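Local coordinates for homoserine O-acetyltransferase (PDB 3I1I), which probably transfers an acetyl group from acetyl-CoA to the hydroxyl of L-homoserine, a step toward methionine, on an alpha/beta-hydrolase scaffold, at residues Tyr17-Met29 against Asp123-Gln136. Sequence-based numbering, arbitrary orientation.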
loop_
_atom_site.group_PDB
_atom_site.type_symbol
_atom_site.label_atom_id
_atom_site.label_comp_id
_atom_site.label_asym_id
_atom_site.label_seq_id
_atom_site.Cartn_x
_atom_site.Cartn_y
_atom_site.Cartn_z
ATOM N N TYR A 17 31.475 8.676 12.612
ATOM C CA TYR A 17 31.386 8.329 11.214
ATOM C C TYR A 17 30.656 9.454 10.434
ATOM O O TYR A 17 29.616 9.954 10.848
ATOM C CB TYR A 17 30.704 6.964 11.032
ATOM C CG TYR A 17 30.352 6.715 9.593
ATOM C CD1 TYR A 17 31.342 6.458 8.664
ATOM C CD2 TYR A 17 29.046 6.836 9.148
ATOM C CE1 TYR A 17 31.037 6.273 7.334
ATOM C CE2 TYR A 17 28.724 6.668 7.812
ATOM C CZ TYR A 17 29.720 6.384 6.906
ATOM O OH TYR A 17 29.428 6.247 5.571
ATOM N N THR A 18 31.209 9.853 9.297
ATOM C CA THR A 18 30.550 10.837 8.456
ATOM C C THR A 18 29.773 10.175 7.323
ATOM O O THR A 18 30.335 9.501 6.459
ATOM C CB THR A 18 31.557 11.851 7.902
ATOM O OG1 THR A 18 32.196 12.502 9.014
ATOM C CG2 THR A 18 30.855 12.896 7.003
ATOM N N PHE A 19 28.468 10.377 7.349
ATOM C CA PHE A 19 27.563 9.808 6.351
ATOM C C PHE A 19 27.738 10.542 5.012
ATOM O O PHE A 19 28.244 11.706 4.951
ATOM C CB PHE A 19 26.101 9.934 6.822
ATOM C CG PHE A 19 25.708 8.964 7.901
ATOM C CD1 PHE A 19 24.786 7.971 7.640
ATOM C CD2 PHE A 19 26.252 9.052 9.185
ATOM C CE1 PHE A 19 24.398 7.068 8.645
ATOM C CE2 PHE A 19 25.867 8.158 10.207
ATOM C CZ PHE A 19 24.953 7.154 9.925
ATOM N N GLU A 20 27.286 9.886 3.949
ATOM C CA GLU A 20 27.388 10.441 2.609
ATOM C C GLU A 20 26.706 11.813 2.495
ATOM O O GLU A 20 27.127 12.657 1.705
ATOM C CB GLU A 20 26.819 9.448 1.592
ATOM C CG GLU A 20 27.741 8.214 1.374
ATOM C CD GLU A 20 29.096 8.586 0.726
ATOM O OE1 GLU A 20 29.113 9.525 -0.116
ATOM O OE2 GLU A 20 30.137 7.940 1.048
ATOM N N ASN A 21 25.657 12.049 3.298
ATOM C CA ASN A 21 25.012 13.375 3.316
ATOM C C ASN A 21 25.687 14.372 4.242
ATOM O O ASN A 21 25.197 15.481 4.426
ATOM C CB ASN A 21 23.510 13.299 3.634
ATOM C CG ASN A 21 23.225 12.729 5.007
ATOM O OD1 ASN A 21 24.031 12.838 5.925
ATOM N ND2 ASN A 21 22.047 12.108 5.150
ATOM N N GLY A 22 26.797 13.983 4.849
ATOM C CA GLY A 22 27.587 14.923 5.599
ATOM C C GLY A 22 27.323 14.920 7.068
ATOM O O GLY A 22 28.044 15.574 7.793
ATOM N N ARG A 23 26.308 14.217 7.545
ATOM C CA ARG A 23 26.065 14.164 8.986
ATOM C C ARG A 23 27.157 13.298 9.687
ATOM O O ARG A 23 27.562 12.260 9.147
ATOM C CB ARG A 23 24.677 13.595 9.235
ATOM C CG ARG A 23 24.268 13.513 10.691
ATOM C CD ARG A 23 23.835 14.851 11.229
ATOM N NE ARG A 23 23.313 14.663 12.580
ATOM C CZ ARG A 23 22.087 14.236 12.876
ATOM N NH1 ARG A 23 21.195 13.974 11.918
ATOM N NH2 ARG A 23 21.756 14.068 14.150
ATOM N N THR A 24 27.646 13.735 10.861
ATOM C CA THR A 24 28.661 12.980 11.591
ATOM C C THR A 24 28.137 12.565 12.959
ATOM O O THR A 24 27.745 13.418 13.739
ATOM C CB THR A 24 30.013 13.763 11.698
ATOM O OG1 THR A 24 30.515 14.026 10.372
ATOM C CG2 THR A 24 31.067 12.962 12.467
ATOM N N ILE A 25 28.081 11.258 13.230
ATOM C CA ILE A 25 27.644 10.766 14.525
ATOM C C ILE A 25 28.466 9.518 14.857
ATOM O O ILE A 25 29.083 8.937 13.970
ATOM C CB ILE A 25 26.099 10.442 14.541
ATOM C CG1 ILE A 25 25.733 9.414 13.451
ATOM C CG2 ILE A 25 25.274 11.697 14.357
ATOM C CD1 ILE A 25 24.436 8.630 13.702
ATOM N N PRO A 26 28.535 9.142 16.139
ATOM C CA PRO A 26 29.055 7.815 16.489
ATOM C C PRO A 26 28.139 6.680 15.986
ATOM O O PRO A 26 26.907 6.782 16.053
ATOM C CB PRO A 26 29.082 7.817 18.044
ATOM C CG PRO A 26 28.950 9.239 18.461
ATOM C CD PRO A 26 28.280 9.982 17.331
ATOM N N VAL A 27 28.758 5.593 15.548
ATOM C CA VAL A 27 28.033 4.418 15.080
ATOM C C VAL A 27 28.664 3.142 15.641
ATOM O O VAL A 27 29.849 3.122 15.961
ATOM C CB VAL A 27 28.068 4.340 13.528
ATOM C CG1 VAL A 27 27.418 5.599 12.889
ATOM C CG2 VAL A 27 29.461 4.195 13.070
ATOM N N GLN A 28 27.862 2.090 15.740
ATOM C CA GLN A 28 28.333 0.746 16.062
ATOM C C GLN A 28 27.705 -0.219 15.062
ATOM O O GLN A 28 26.711 0.093 14.429
ATOM C CB GLN A 28 27.916 0.337 17.464
ATOM C CG GLN A 28 26.409 0.523 17.701
ATOM C CD GLN A 28 25.913 0.038 19.057
ATOM O OE1 GLN A 28 26.692 -0.170 19.979
ATOM N NE2 GLN A 28 24.592 -0.175 19.161
HETATM N N MSE A 29 28.274 -1.412 14.980
HETATM C CA MSE A 29 27.918 -2.380 13.988
HETATM C C MSE A 29 28.244 -3.774 14.496
HETATM O O MSE A 29 29.397 -4.099 14.729
HETATM C CB MSE A 29 28.703 -2.092 12.717
HETATM C CG MSE A 29 28.239 -2.888 11.501
HETATM SE SE MSE A 29 29.423 -2.551 9.982
HETATM C CE MSE A 29 28.145 -2.117 8.666
ATOM N N ASP A 123 15.205 12.551 13.739
ATOM C CA ASP A 123 16.469 13.258 13.591
ATOM C C ASP A 123 17.605 12.334 13.112
ATOM O O ASP A 123 18.703 12.811 12.820
ATOM C CB ASP A 123 16.865 13.977 14.889
ATOM C CG ASP A 123 18.135 14.832 14.726
ATOM O OD1 ASP A 123 18.186 15.648 13.784
ATOM O OD2 ASP A 123 19.098 14.649 15.510
ATOM N N PHE A 124 17.368 11.022 13.001
ATOM C CA PHE A 124 18.425 10.168 12.455
ATOM C C PHE A 124 18.737 10.531 11.005
ATOM O O PHE A 124 17.845 10.871 10.244
ATOM C CB PHE A 124 18.091 8.685 12.567
ATOM C CG PHE A 124 19.291 7.803 12.406
ATOM C CD1 PHE A 124 20.146 7.590 13.478
ATOM C CD2 PHE A 124 19.595 7.242 11.181
ATOM C CE1 PHE A 124 21.273 6.807 13.349
ATOM C CE2 PHE A 124 20.720 6.450 11.033
ATOM C CZ PHE A 124 21.574 6.238 12.116
ATOM N N PRO A 125 20.016 10.481 10.616
ATOM C CA PRO A 125 20.298 10.877 9.244
ATOM C C PRO A 125 19.895 9.821 8.236
ATOM O O PRO A 125 19.912 8.640 8.537
ATOM C CB PRO A 125 21.819 11.031 9.213
ATOM C CG PRO A 125 22.313 10.184 10.319
ATOM C CD PRO A 125 21.245 10.215 11.381
ATOM N N VAL A 126 19.558 10.272 7.042
ATOM C CA VAL A 126 19.337 9.391 5.934
ATOM C C VAL A 126 20.628 8.666 5.627
ATOM O O VAL A 126 21.724 9.317 5.540
ATOM C CB VAL A 126 18.885 10.177 4.706
ATOM C CG1 VAL A 126 18.839 9.261 3.486
ATOM C CG2 VAL A 126 17.512 10.866 5.006
ATOM N N PHE A 127 20.507 7.341 5.475
ATOM C CA PHE A 127 21.610 6.516 5.044
ATOM C C PHE A 127 21.328 5.813 3.723
ATOM O O PHE A 127 20.174 5.551 3.384
ATOM C CB PHE A 127 21.968 5.481 6.130
ATOM C CG PHE A 127 21.149 4.203 6.079
ATOM C CD1 PHE A 127 21.655 3.080 5.465
ATOM C CD2 PHE A 127 19.891 4.135 6.672
ATOM C CE1 PHE A 127 20.939 1.904 5.428
ATOM C CE2 PHE A 127 19.143 2.972 6.638
ATOM C CZ PHE A 127 19.660 1.846 6.010
ATOM N N THR A 128 22.417 5.476 3.027
ATOM C CA THR A 128 22.391 4.674 1.833
ATOM C C THR A 128 23.205 3.406 2.047
ATOM O O THR A 128 23.898 3.243 3.053
ATOM C CB THR A 128 23.039 5.418 0.676
ATOM O OG1 THR A 128 24.461 5.535 0.906
ATOM C CG2 THR A 128 22.398 6.785 0.530
ATOM N N PHE A 129 23.137 2.505 1.089
ATOM C CA PHE A 129 23.911 1.284 1.170
ATOM C C PHE A 129 25.360 1.524 0.896
ATOM O O PHE A 129 26.185 0.683 1.188
ATOM C CB PHE A 129 23.303 0.178 0.293
ATOM C CG PHE A 129 21.956 -0.294 0.820
ATOM C CD1 PHE A 129 21.855 -0.846 2.106
ATOM C CD2 PHE A 129 20.799 -0.127 0.081
ATOM C CE1 PHE A 129 20.629 -1.228 2.633
ATOM C CE2 PHE A 129 19.567 -0.512 0.611
ATOM C CZ PHE A 129 19.486 -1.054 1.900
ATOM N N LEU A 130 25.694 2.704 0.382
ATOM C CA LEU A 130 27.092 3.101 0.312
ATOM C C LEU A 130 27.627 3.414 1.726
ATOM O O LEU A 130 28.770 3.029 2.055
ATOM C CB LEU A 130 27.294 4.239 -0.646
ATOM C CG LEU A 130 28.700 4.831 -0.731
ATOM C CD1 LEU A 130 29.760 3.752 -0.902
ATOM C CD2 LEU A 130 28.714 5.886 -1.890
ATOM N N ASP A 131 26.804 4.038 2.571
ATOM C CA ASP A 131 27.201 4.256 3.979
ATOM C C ASP A 131 27.541 2.949 4.668
ATOM O O ASP A 131 28.550 2.872 5.366
ATOM C CB ASP A 131 26.130 4.973 4.762
ATOM C CG ASP A 131 26.008 6.432 4.366
ATOM O OD1 ASP A 131 27.049 7.108 4.397
ATOM O OD2 ASP A 131 24.895 6.902 4.017
ATOM N N VAL A 132 26.752 1.900 4.402
ATOM C CA VAL A 132 27.009 0.605 4.990
ATOM C C VAL A 132 28.355 0.000 4.485
ATOM O O VAL A 132 29.142 -0.541 5.276
ATOM C CB VAL A 132 25.815 -0.369 4.808
ATOM C CG1 VAL A 132 26.204 -1.788 5.223
ATOM C CG2 VAL A 132 24.547 0.150 5.596
ATOM N N ALA A 133 28.612 0.128 3.193
ATOM C CA ALA A 133 29.841 -0.327 2.586
ATOM C C ALA A 133 31.049 0.454 3.191
ATOM O O ALA A 133 32.087 -0.137 3.477
ATOM C CB ALA A 133 29.760 -0.151 1.051
ATOM N N ARG A 134 30.910 1.758 3.418
ATOM C CA ARG A 134 32.020 2.521 4.005
ATOM C C ARG A 134 32.322 2.066 5.440
ATOM O O ARG A 134 33.484 1.931 5.811
ATOM C CB ARG A 134 31.766 4.022 3.978
ATOM C CG ARG A 134 31.465 4.583 2.561
ATOM C CD ARG A 134 32.436 5.668 2.238
ATOM N NE ARG A 134 32.190 6.380 0.971
ATOM C CZ ARG A 134 32.839 6.156 -0.179
ATOM N NH1 ARG A 134 33.775 5.193 -0.298
ATOM N NH2 ARG A 134 32.532 6.902 -1.230
HETATM N N MSE A 135 31.283 1.781 6.222
HETATM C CA MSE A 135 31.498 1.280 7.548
HETATM C C MSE A 135 32.149 -0.094 7.529
HETATM O O MSE A 135 33.131 -0.295 8.211
HETATM C CB MSE A 135 30.211 1.242 8.324
HETATM C CG MSE A 135 29.798 2.618 8.781
HETATM SE SE MSE A 135 27.970 2.554 9.434
HETATM C CE MSE A 135 28.205 1.152 10.802
ATOM N N GLN A 136 31.625 -1.021 6.734
ATOM C CA GLN A 136 32.208 -2.342 6.612
ATOM C C GLN A 136 33.708 -2.297 6.243
ATOM O O GLN A 136 34.519 -3.055 6.768
ATOM C CB GLN A 136 31.475 -3.113 5.535
ATOM C CG GLN A 136 30.077 -3.597 5.927
ATOM C CD GLN A 136 29.395 -4.265 4.745
ATOM O OE1 GLN A 136 29.595 -3.869 3.588
ATOM N NE2 GLN A 136 28.637 -5.308 5.019
HETATM O O HOH W 1 23.880 9.439 4.036
#
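The Phe19 ring is sandwiched. Pro125 CG sits over the centre of one face, 3.9 Å from the ring centroid, and Tyr17 CE2 covers the opposite face nearer the rim. Phe127 CB and a water meet its edge in plane. Here the beta hairpin of strands 10-18 and 24-34, at one margin of the alpha/beta-hydrolase sheet, packs on helix 129-142 and the loop leading into it. The Tyr17 ring has Met135 CG over its centre, a CH-pi contact only 4° off the ring normal. The selenium of Met135, a selenomethionine, lies farther above that face.

Asp131 joins the type I turn of the hairpin, Phe19 to Gly22, to the helix start. Its OD1 accepts from Tyr17 OH at 2.8 Å through the anti lone pair and from Glu20 N at 2.8 Å through the syn one. OD2 accepts from Thr128 N, while OG1 of Thr128, the N-cap residue, accepts from Asp131 N, forming a capping box. The water donates to Asp131 OD2 and Val126 O and accepts from Asn21 N. This many donors would probably favour an ionised carboxylate.

Glu20, within the turn, also pairs with the helix: Arg134 NE donates to its OE2 at 2.6 Å in a salt bridge, in the guanidinium plane. Leu130 CD1 lies over one face of that guanidinium. Deeper in, Met29 CB, also of a selenomethionine, touches Met135 CE at 3.8 Å, and Val27 CG2 meets the same methyl. Ile25 CD1 packs on Phe124 CE1. Asn21 ND2 forms a weak hydrogen bond with Tyr251 O of a second subunit.

With chi1 at -178°, Arg23 CG comes against Pro125 CB, and a bend at chi2 takes the chain on to Asp123. Its NH2 forms a salt bridge with Asp123 OD2, though the hydrogen bond within it is weak. NH1 donates to Asp123 O at 2.9 Å, nearly straight at 169°.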